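Local structure of acetyl-xylan esterase (Streptomyces lividans, 2CC0) at residues 20-23 with 24-28; 65-69 with 70-74; 132-135 with 136-140; 141-144 with 145-148; 162-165 with 166-170. The protein catalyses the metal-dependent removal of acetyl groups from xylan, a step in the breakdown of plant cell walls. All coordinates share one frame; numbering follows the deposited sequence.

Contact 1: 20-23 with 24-28; sequences QSLL and NALRQ
Leu22 and Leu26, one turn apart on helix 19-28, form the tight side of this contact. CD1 of Leu26 lies 4.0 Å from CG of Leu22, the two side chains crossing obliquely. The isobutyl group of Leu26 also leans over the backbone of the earlier turn, its CG 3.4 Å from Leu22 O. That carbonyl still accepts the N-H of Leu26 at 2.9 Å between O and N, and the same pattern of helical bonding runs from Ser21 to Ala25 and from Leu23 to Arg27. Both leucines also pack on Phe11 of strand 5-12 and on Ile165 of helix 159-174, while Leu23 turns to Ala51 of helix 46-54 and to Met57.

The looser side belongs to Gln20 and Asn24. The Gln20 chain bends at chi2, which swings its amide back alongside the next turn, and NE2 donates to Asn24 OD1 at 3.1 Å. The bond is bent, with 141° at the hydrogen, and the donor stands 49° out of the carbonyl plane of Asn24 instead of lying on a lone pair. The two amide planes are turned 30° from each other. Asn24 CG lies 3.2 Å from Gln20 O, which also accepts Asn24 N at 2.9 Å.

The chemistry is that of an amphipathic helix in a beta-alpha-beta unit: leucines fill the side turned to the sheet and the neighbouring helices, whereas on the solvent side the two amides satisfy each other through a bent, off-plane bond.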
# COMPACT_ATOMS: atom_id res chain seq x y z
N GLN A 20 -21.11 -16.86 -9.76
CA GLN A 20 -22.04 -17.33 -8.73
C GLN A 20 -21.47 -18.51 -7.91
O GLN A 20 -21.62 -18.54 -6.68
CB GLN A 20 -23.42 -17.69 -9.29
CG GLN A 20 -24.46 -17.89 -8.18
CD GLN A 20 -24.78 -16.60 -7.38
OE1 GLN A 20 -25.40 -15.68 -7.90
NE2 GLN A 20 -24.34 -16.55 -6.11
N SER A 21 -20.82 -19.47 -8.58
CA SER A 21 -20.20 -20.61 -7.89
C SER A 21 -19.14 -20.15 -6.89
O SER A 21 -19.09 -20.63 -5.77
CB SER A 21 -19.58 -21.58 -8.89
OG SER A 21 -20.61 -22.22 -9.64
N LEU A 22 -18.32 -19.18 -7.31
CA LEU A 22 -17.31 -18.60 -6.43
C LEU A 22 -17.95 -17.91 -5.23
O LEU A 22 -17.51 -18.10 -4.10
CB LEU A 22 -16.44 -17.60 -7.22
CG LEU A 22 -15.27 -16.91 -6.49
CD1 LEU A 22 -14.29 -17.93 -5.90
CD2 LEU A 22 -14.56 -15.95 -7.45
N LEU A 23 -18.98 -17.11 -5.48
CA LEU A 23 -19.64 -16.39 -4.39
C LEU A 23 -20.24 -17.37 -3.39
O LEU A 23 -20.12 -17.18 -2.17
CB LEU A 23 -20.74 -15.47 -4.93
CG LEU A 23 -20.29 -14.30 -5.81
CD1 LEU A 23 -21.56 -13.55 -6.30
CD2 LEU A 23 -19.37 -13.34 -5.05
N ASN A 24 -20.87 -18.42 -3.91
CA ASN A 24 -21.46 -19.45 -3.04
C ASN A 24 -20.40 -20.12 -2.16
O ASN A 24 -20.61 -20.31 -0.98
CB ASN A 24 -22.22 -20.48 -3.87
CG ASN A 24 -23.51 -19.93 -4.46
OD1 ASN A 24 -23.99 -18.85 -4.08
ND2 ASN A 24 -24.07 -20.67 -5.41
N ALA A 25 -19.26 -20.46 -2.76
CA ALA A 25 -18.15 -21.04 -2.01
C ALA A 25 -17.63 -20.09 -0.93
O ALA A 25 -17.42 -20.49 0.21
CB ALA A 25 -17.03 -21.48 -2.93
N LEU A 26 -17.40 -18.83 -1.31
CA LEU A 26 -16.94 -17.85 -0.32
C LEU A 26 -17.91 -17.73 0.85
O LEU A 26 -17.50 -17.87 2.00
CB LEU A 26 -16.71 -16.47 -0.97
CG LEU A 26 -15.53 -16.41 -1.97
CD1 LEU A 26 -15.73 -15.18 -2.88
CD2 LEU A 26 -14.17 -16.35 -1.23
N ARG A 27 -19.20 -17.48 0.57
CA ARG A 27 -20.16 -17.32 1.67
C ARG A 27 -20.27 -18.60 2.52
O ARG A 27 -20.34 -18.52 3.75
CB ARG A 27 -21.54 -16.90 1.17
CG ARG A 27 -22.50 -16.60 2.36
CD ARG A 27 -23.54 -15.58 2.04
NE ARG A 27 -24.02 -14.89 3.25
CZ ARG A 27 -24.63 -13.71 3.23
NH1 ARG A 27 -24.82 -13.10 2.08
NH2 ARG A 27 -25.06 -13.14 4.36
N GLN A 28 -20.26 -19.77 1.88
CA GLN A 28 -20.39 -21.03 2.64
C GLN A 28 -19.20 -21.24 3.58
O GLN A 28 -19.32 -21.92 4.61
CB GLN A 28 -20.57 -22.21 1.71
CG GLN A 28 -21.91 -22.20 1.00
CD GLN A 28 -21.90 -23.09 -0.24
OE1 GLN A 28 -21.02 -23.94 -0.39
NE2 GLN A 28 -22.85 -22.87 -1.14

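Contact 2: 65-69 with 70-74; sequences THPHM and TQLGQ. With ZN (zinc ion), chain C.
The ring of His68 and the amide of Gln71 lie nearly parallel, their planes 5° apart, although no bond joins the two side chains. They run side by side and point the same way. Gln71 NE2 approaches His68 CB to 3.6 Å and meets the ring obliquely. The polar end of His68 is occupied elsewhere: its ND1 is hydrogen-bonded to Glu105 OE1, and its ring stacks on Tyr103, so the imidazole is fixed from outside the turn.

The backbone closes in two tight overlapping turns. Gln71 N donates to His68 O at 3.0 Å, and Leu72 N to Met69 O at 3.0 Å. Both donors stand well above the carbonyl plane, 45° and 61° out of it, as in 3-10 turns. The chain thereby folds Leu72 back over Pro67: CD1 of the leucine comes 3.7 Å from CG of the proline ring, the two side chains crossing at about a right angle.

One residue before the proline, His66 binds the zinc ion through NE2 at 2.2 Å. Asp13 and His62 complete the protein ligands, and water 1 lies 2.1 Å from the metal. His62 and His66, four residues apart, match the histidine motif of polysaccharide deacetylases.

In the fold, residues 65-73 belong to the loop between strand 58-61 and helix 74-90, with Gly73 as the helix N-cap. Pro67 lies against Glu80 of that helix; Met69, in the conformer given here, packs on it too and touches Leu110 of helix 108-116.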
# COMPACT_ATOMS: atom_id res chain seq x y z
N THR A 65 -12.10 -2.38 -20.28
CA THR A 65 -11.76 -3.44 -21.24
C THR A 65 -10.40 -4.11 -20.94
O THR A 65 -9.90 -4.90 -21.75
CB THR A 65 -11.69 -2.88 -22.70
OG1 THR A 65 -10.57 -1.99 -22.83
CG2 THR A 65 -12.98 -2.15 -23.11
N HIS A 66 -9.79 -3.78 -19.80
CA HIS A 66 -8.52 -4.37 -19.37
C HIS A 66 -7.33 -4.05 -20.33
O HIS A 66 -6.56 -4.95 -20.67
CB HIS A 66 -8.69 -5.90 -19.18
CG HIS A 66 -7.69 -6.52 -18.25
ND1 HIS A 66 -6.41 -6.87 -18.64
CD2 HIS A 66 -7.78 -6.88 -16.94
CE1 HIS A 66 -5.77 -7.41 -17.63
NE2 HIS A 66 -6.58 -7.43 -16.58
N PRO A 67 -7.18 -2.78 -20.74
CA PRO A 67 -6.03 -2.44 -21.60
C PRO A 67 -4.77 -2.31 -20.75
O PRO A 67 -4.87 -2.22 -19.52
CB PRO A 67 -6.40 -1.04 -22.13
CG PRO A 67 -7.21 -0.44 -21.04
CD PRO A 67 -8.02 -1.59 -20.45
N HIS A 68 -3.61 -2.26 -21.40
CA HIS A 68 -2.40 -1.81 -20.72
C HIS A 68 -2.54 -0.30 -20.59
O HIS A 68 -2.29 0.44 -21.53
CB HIS A 68 -1.19 -2.19 -21.57
CG HIS A 68 -0.87 -3.65 -21.56
ND1 HIS A 68 -0.06 -4.22 -20.60
CD2 HIS A 68 -1.26 -4.65 -22.38
CE1 HIS A 68 0.03 -5.52 -20.83
NE2 HIS A 68 -0.69 -5.80 -21.91
N MET A 69 -2.96 0.18 -19.42
CA MET A 69 -3.39 1.59 -19.24
C MET A 69 -2.28 2.61 -19.50
O MET A 69 -2.54 3.72 -19.94
CB MET A 69 -3.99 1.83 -17.83
CG MET A 69 -5.35 1.12 -17.54
SD MET A 69 -6.85 1.87 -18.25
CE MET A 69 -7.16 3.28 -17.18
N THR A 70 -1.05 2.23 -19.19
CA THR A 70 0.06 3.17 -19.34
C THR A 70 0.41 3.37 -20.82
O THR A 70 1.18 4.27 -21.15
CB THR A 70 1.31 2.75 -18.52
OG1 THR A 70 1.89 1.58 -19.09
CG2 THR A 70 0.93 2.49 -17.04
N GLN A 71 -0.17 2.54 -21.69
CA GLN A 71 -0.02 2.75 -23.15
C GLN A 71 -1.07 3.71 -23.73
O GLN A 71 -1.02 4.05 -24.94
CB GLN A 71 -0.05 1.40 -23.86
CG GLN A 71 1.14 0.51 -23.49
CD GLN A 71 1.06 -0.87 -24.10
OE1 GLN A 71 0.34 -1.10 -25.07
NE2 GLN A 71 1.80 -1.81 -23.52
N LEU A 72 -2.02 4.14 -22.89
CA LEU A 72 -3.09 5.04 -23.31
C LEU A 72 -2.78 6.49 -22.99
O LEU A 72 -2.00 6.80 -22.07
CB LEU A 72 -4.43 4.68 -22.63
CG LEU A 72 -4.93 3.23 -22.79
CD1 LEU A 72 -6.20 3.01 -22.00
CD2 LEU A 72 -5.12 2.85 -24.24
N GLY A 73 -3.42 7.39 -23.74
CA GLY A 73 -3.42 8.80 -23.36
C GLY A 73 -4.34 9.03 -22.17
O GLY A 73 -5.19 8.19 -21.87
N GLN A 74 -4.20 10.17 -21.52
CA GLN A 74 -5.01 10.48 -20.33
C GLN A 74 -6.51 10.41 -20.59
O GLN A 74 -7.24 9.86 -19.77
CB GLN A 74 -4.63 11.85 -19.75
CG GLN A 74 -5.39 12.19 -18.48
CD GLN A 74 -4.77 13.33 -17.70
OE1 GLN A 74 -3.68 13.81 -18.00
NE2 GLN A 74 -5.48 13.78 -16.67
ZN ZN C . -7.05 -8.22 -14.56
O HOH W 1 -6.23 -10.09 -14.94

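Contact 3: 132-135 with 136-140; sequences NNAS and TDAIV
The peptide carbonyl of Ser135, at the N-cap of helix 136-144, is met by Ile139. Ile139 N donates to its oxygen at 3.0 Å from 18° outside the carbonyl plane, and the apolar Ile139 CG1 closes in on the same oxygen at 3.3 Å. The other planar group, the Asp137 carboxylate, reaches Arg167 of helix 159-174 in a salt bridge through OD1.

The serine side chain caps the first turn. OG sits between its own backbone N and carbonyl carbon (chi1 65°), which points it at the N-H of Ala138, in the first turn. An alanine here is likely to leave that N-H without its side-chain acceptor and so weaken the start of the helix.

Around the cap the chain forms a hydrophobic staple: Ala134, just before the N-cap, places its CB 4.0 Å from Ile139 CG1, with Ala138 CB also beside it. Ala134 O is bonded to Asn160 ND2, which ties the loop to helix 159-174. The capping bond itself, Ala138 N to Ser135 OG, measures 2.9 Å with 152° at the hydrogen.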
# COMPACT_ATOMS: atom_id res chain seq x y z
N ASN A 132 -2.02 -18.12 -14.02
CA ASN A 132 -0.84 -18.69 -14.68
C ASN A 132 -0.68 -20.17 -14.35
O ASN A 132 0.45 -20.66 -14.18
CB ASN A 132 0.42 -17.89 -14.28
CG ASN A 132 1.64 -18.16 -15.20
OD1 ASN A 132 1.48 -18.53 -16.36
ND2 ASN A 132 2.85 -17.94 -14.67
N ASN A 133 -1.82 -20.86 -14.26
CA ASN A 133 -1.90 -22.31 -14.04
C ASN A 133 -1.44 -22.84 -12.67
O ASN A 133 -1.14 -24.02 -12.53
CB ASN A 133 -1.21 -23.09 -15.18
CG ASN A 133 -2.03 -23.06 -16.47
OD1 ASN A 133 -1.65 -22.41 -17.45
ND2 ASN A 133 -3.16 -23.75 -16.47
N ALA A 134 -1.41 -21.99 -11.66
CA ALA A 134 -1.07 -22.47 -10.32
C ALA A 134 -2.04 -23.56 -9.89
O ALA A 134 -3.24 -23.50 -10.16
CB ALA A 134 -1.07 -21.34 -9.32
N SER A 135 -1.50 -24.58 -9.23
CA SER A 135 -2.31 -25.64 -8.66
C SER A 135 -3.12 -25.10 -7.49
O SER A 135 -2.80 -24.03 -6.94
CB SER A 135 -1.40 -26.76 -8.17
OG SER A 135 -0.59 -26.30 -7.11
N THR A 136 -4.16 -25.83 -7.12
CA THR A 136 -4.90 -25.55 -5.89
C THR A 136 -3.94 -25.46 -4.69
O THR A 136 -4.02 -24.52 -3.88
CB THR A 136 -6.00 -26.59 -5.66
OG1 THR A 136 -6.88 -26.57 -6.80
CG2 THR A 136 -6.79 -26.28 -4.41
N ASP A 137 -3.00 -26.41 -4.61
CA ASP A 137 -1.99 -26.36 -3.55
C ASP A 137 -1.21 -25.07 -3.53
O ASP A 137 -0.97 -24.51 -2.47
CB ASP A 137 -0.99 -27.51 -3.70
CG ASP A 137 -1.53 -28.84 -3.22
OD1 ASP A 137 -2.57 -28.90 -2.54
OD2 ASP A 137 -0.85 -29.85 -3.52
N ALA A 138 -0.77 -24.63 -4.71
CA ALA A 138 0.07 -23.44 -4.83
C ALA A 138 -0.73 -22.18 -4.42
O ALA A 138 -0.18 -21.27 -3.80
CB ALA A 138 0.63 -23.31 -6.25
N ILE A 139 -2.01 -22.16 -4.76
CA ILE A 139 -2.88 -21.01 -4.42
C ILE A 139 -3.05 -20.93 -2.90
O ILE A 139 -2.95 -19.84 -2.30
CB ILE A 139 -4.26 -21.13 -5.15
CG1 ILE A 139 -4.07 -21.04 -6.67
CG2 ILE A 139 -5.29 -20.08 -4.64
CD1 ILE A 139 -5.29 -21.54 -7.49
N VAL A 140 -3.34 -22.07 -2.26
CA VAL A 140 -3.47 -22.13 -0.81
C VAL A 140 -2.17 -21.70 -0.13
O VAL A 140 -2.20 -20.95 0.86
CB VAL A 140 -3.91 -23.54 -0.32
CG1 VAL A 140 -3.96 -23.59 1.22
CG2 VAL A 140 -5.30 -23.90 -0.92

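Contact 4: 141-144 with 145-148; sequences QAVS and RLGN
Gln141 O is approached by two donors from the end of the helical turn: Ser144 OG gives it a short bond of 2.7 Å, and Arg145 N a weak one of 3.4 Å. The serine hydroxyl gets there because chi1 of 86° tucks OG back over the preceding turn, and it donates only 17° from the carbonyl plane. Arg145 N has a sounder acceptor in Ala142 O, at 3.1 Å.

A second carbonyl is shared in a similar way. Val143 O accepts Leu146 N at 3.1 Å and also a hydrogen of water 2, which gives its other hydrogen to Leu146 O and so bridges the two carbonyls. The Arg145 N to Ala142 O and Leu146 N to Val143 O bonds span three residues instead of four, and their donors stand far above the carbonyl planes, so the chain is wound more tightly here than in a regular alpha helix.

The Arg145 side chain, bent at chi3 (-73°), curls back along the helix. Its guanidinium lies over the backbone of Ala142, whose CA sits 3.5 Å above the plane and off toward the rim; NH2 comes 4.0 Å from Ala142 CB. Leu146 packs inward, its CG 3.5 Å from Val143 O, and joins Ala142 and Val143 against Ile152 of strand 151-155. Farther along, Asn148 O accepts from Gln150 NE2 of the second subunit.

The arrangement is the carboxyl end of a crossover helix: helix 136-144 links the parallel strands 126-127 and 151-155 in a beta-alpha-beta unit, and this turn sends the chain on toward the second of them.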
# COMPACT_ATOMS: atom_id res chain seq x y z
N GLN A 141 -1.03 -22.17 -0.66
CA GLN A 141 0.30 -21.79 -0.18
C GLN A 141 0.52 -20.27 -0.26
O GLN A 141 1.07 -19.65 0.65
CB GLN A 141 1.37 -22.52 -0.99
CG GLN A 141 2.81 -22.21 -0.58
CD GLN A 141 3.10 -22.49 0.91
OE1 GLN A 141 3.98 -21.85 1.51
NE2 GLN A 141 2.38 -23.43 1.50
N ALA A 142 0.08 -19.67 -1.37
CA ALA A 142 0.20 -18.20 -1.54
C ALA A 142 -0.60 -17.49 -0.43
O ALA A 142 -0.12 -16.54 0.17
CB ALA A 142 -0.29 -17.78 -2.93
N VAL A 143 -1.83 -17.94 -0.16
CA VAL A 143 -2.63 -17.39 0.92
C VAL A 143 -1.92 -17.52 2.28
O VAL A 143 -1.97 -16.59 3.09
CB VAL A 143 -4.06 -18.02 0.96
CG1 VAL A 143 -4.77 -17.68 2.26
CG2 VAL A 143 -4.88 -17.54 -0.23
N SER A 144 -1.23 -18.64 2.48
CA SER A 144 -0.49 -18.88 3.73
C SER A 144 0.64 -17.87 4.00
O SER A 144 1.12 -17.75 5.13
CB SER A 144 0.04 -20.33 3.80
OG SER A 144 1.30 -20.48 3.16
N ARG A 145 1.07 -17.14 2.97
CA ARG A 145 2.12 -16.15 3.12
C ARG A 145 1.63 -14.80 3.63
O ARG A 145 2.44 -13.93 3.99
CB ARG A 145 2.85 -15.97 1.80
CG ARG A 145 3.51 -17.24 1.35
CD ARG A 145 4.66 -16.92 0.49
NE ARG A 145 4.25 -16.44 -0.82
CZ ARG A 145 3.88 -17.22 -1.83
NH1 ARG A 145 3.84 -18.55 -1.69
NH2 ARG A 145 3.54 -16.68 -2.99
N LEU A 146 0.31 -14.61 3.62
CA LEU A 146 -0.25 -13.31 3.97
C LEU A 146 -0.20 -13.07 5.46
O LEU A 146 -0.57 -13.94 6.25
CB LEU A 146 -1.71 -13.22 3.53
CG LEU A 146 -2.01 -13.29 2.04
CD1 LEU A 146 -3.51 -13.56 1.84
CD2 LEU A 146 -1.57 -11.99 1.37
N GLY A 147 0.22 -11.85 5.83
CA GLY A 147 0.10 -11.38 7.20
C GLY A 147 -0.98 -10.32 7.34
O GLY A 147 -1.60 -9.91 6.36
N ASN A 148 -1.20 -9.85 8.57
CA ASN A 148 -2.19 -8.83 8.81
C ASN A 148 -1.97 -7.63 7.88
O ASN A 148 -0.84 -7.11 7.78
CB ASN A 148 -2.14 -8.36 10.27
CG ASN A 148 -3.11 -7.23 10.54
OD1 ASN A 148 -4.31 -7.36 10.32
ND2 ASN A 148 -2.59 -6.10 11.00
O HOH W 2 -1.95 -16.42 5.84

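Contact 5: 162-165 with 166-170; sequences LAAI and PRIAQ
Apolar packing joins Ala164 and Ile165 to Ile168 one turn on. Ile168 CD1 lies 3.9 Å from Ala164 CB and 4.2 Å from Ile165 CD1, the methyl group fitting alongside both. CG1 of Ile168 is set opposite its own carbonyl carbon, beside the backbone N (chi1 -71°), which carries the chain back over Ala164 O at 3.4 Å. Replacing Ile168 by an alanine would probably open a gap beside Ala164 and Ile165, and deprive Val143 of helix 136-144 of a packing partner.

Backbone hydrogen bonds continue the helix past the proline. Ile168 N donates to Ala164 O at 2.8 Å, and Ala169 N to Ile165 O at 3.0 Å. Pro166 itself has no N-H to give; its CD instead faces Ala163 O at 3.6 Å, and the helix is kinked here.

Water repairs part of the break. Water 3 donates to Ala163 O at 2.7 Å and accepts Arg167 N at 2.9 Å, standing in for the direct bond between the two. The arginine side chain leads away from this turn, its charged end engaged by helix 136-144.

The chemistry implies a two-sided helix: isoleucines seal its buried side, while the proline kink, on the outer side, opens a backbone bond that a single water molecule spans.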
# COMPACT_ATOMS: atom_id res chain seq x y z
N LEU A 162 -11.63 -21.72 -7.35
CA LEU A 162 -12.87 -22.20 -6.74
C LEU A 162 -12.60 -23.40 -5.82
O LEU A 162 -13.11 -23.46 -4.70
CB LEU A 162 -13.87 -22.59 -7.83
CG LEU A 162 -15.19 -23.18 -7.30
CD1 LEU A 162 -16.00 -22.14 -6.49
CD2 LEU A 162 -16.00 -23.68 -8.48
N ALA A 163 -11.75 -24.34 -6.27
CA ALA A 163 -11.46 -25.54 -5.48
C ALA A 163 -10.71 -25.23 -4.18
O ALA A 163 -10.81 -25.96 -3.19
CB ALA A 163 -10.65 -26.50 -6.31
N ALA A 164 -9.96 -24.13 -4.21
CA ALA A 164 -9.14 -23.69 -3.08
C ALA A 164 -9.91 -23.07 -1.93
O ALA A 164 -9.39 -22.98 -0.81
CB ALA A 164 -8.06 -22.69 -3.58
N ILE A 165 -11.14 -22.62 -2.18
CA ILE A 165 -11.83 -21.78 -1.18
C ILE A 165 -11.91 -22.41 0.24
O ILE A 165 -11.54 -21.75 1.21
CB ILE A 165 -13.20 -21.28 -1.68
CG1 ILE A 165 -13.06 -20.45 -2.96
CG2 ILE A 165 -13.95 -20.52 -0.58
CD1 ILE A 165 -12.07 -19.26 -2.89
N PRO A 166 -12.38 -23.67 0.37
CA PRO A 166 -12.39 -24.21 1.75
C PRO A 166 -11.02 -24.22 2.44
O PRO A 166 -10.92 -23.83 3.60
CB PRO A 166 -12.96 -25.64 1.59
CG PRO A 166 -13.65 -25.63 0.27
CD PRO A 166 -12.89 -24.64 -0.61
N ARG A 167 -9.97 -24.64 1.74
CA ARG A 167 -8.61 -24.63 2.31
C ARG A 167 -8.07 -23.23 2.57
O ARG A 167 -7.27 -23.03 3.49
CB ARG A 167 -7.65 -25.43 1.44
CG ARG A 167 -7.84 -26.94 1.63
CD ARG A 167 -7.08 -27.69 0.55
NE ARG A 167 -5.63 -27.57 0.69
CZ ARG A 167 -4.77 -27.81 -0.30
NH1 ARG A 167 -5.20 -28.19 -1.50
NH2 ARG A 167 -3.46 -27.66 -0.09
N ILE A 168 -8.50 -22.26 1.79
CA ILE A 168 -8.17 -20.85 2.11
C ILE A 168 -8.78 -20.44 3.46
O ILE A 168 -8.10 -19.88 4.34
CB ILE A 168 -8.62 -19.92 0.97
CG1 ILE A 168 -7.69 -20.14 -0.26
CG2 ILE A 168 -8.64 -18.45 1.44
CD1 ILE A 168 -8.11 -19.41 -1.54
N ALA A 169 -10.06 -20.74 3.66
CA ALA A 169 -10.75 -20.44 4.92
C ALA A 169 -10.01 -21.15 6.07
O ALA A 169 -9.78 -20.55 7.11
CB ALA A 169 -12.20 -20.88 4.85
N GLN A 170 -9.63 -22.42 5.85
CA GLN A 170 -8.90 -23.20 6.86
C GLN A 170 -7.56 -22.61 7.22
O GLN A 170 -7.19 -22.52 8.40
CB GLN A 170 -8.71 -24.63 6.37
CG GLN A 170 -10.02 -25.40 6.35
CD GLN A 170 -9.93 -26.66 5.52
OE1 GLN A 170 -8.84 -27.21 5.32
NE2 GLN A 170 -11.08 -27.12 5.03
O HOH W 3 -9.98 -26.35 -0.61

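Overall arrangement
Along the chain the five contacts follow in order, none enclosing another. Contacts 3 and 4 share helix 136-144, their centres 13 Å apart, and contact 5 on helix 159-174 touches both: the Asp137 to Arg167 salt bridge joins it to contact 3, and Val143 against Ile168 to contact 4. Contact 5 also packs on contact 1 of helix 19-28, centre to centre 11 Å, through Leu162 on Ser21 and Ala25. Helix 159-174 thus lies between helices 19-28 and 136-144. Contact 2 stands apart, 31 Å from contact 1 between centres, carrying one of the zinc ligands; it lies on the far side of the chain's centre from contacts 1 and 5.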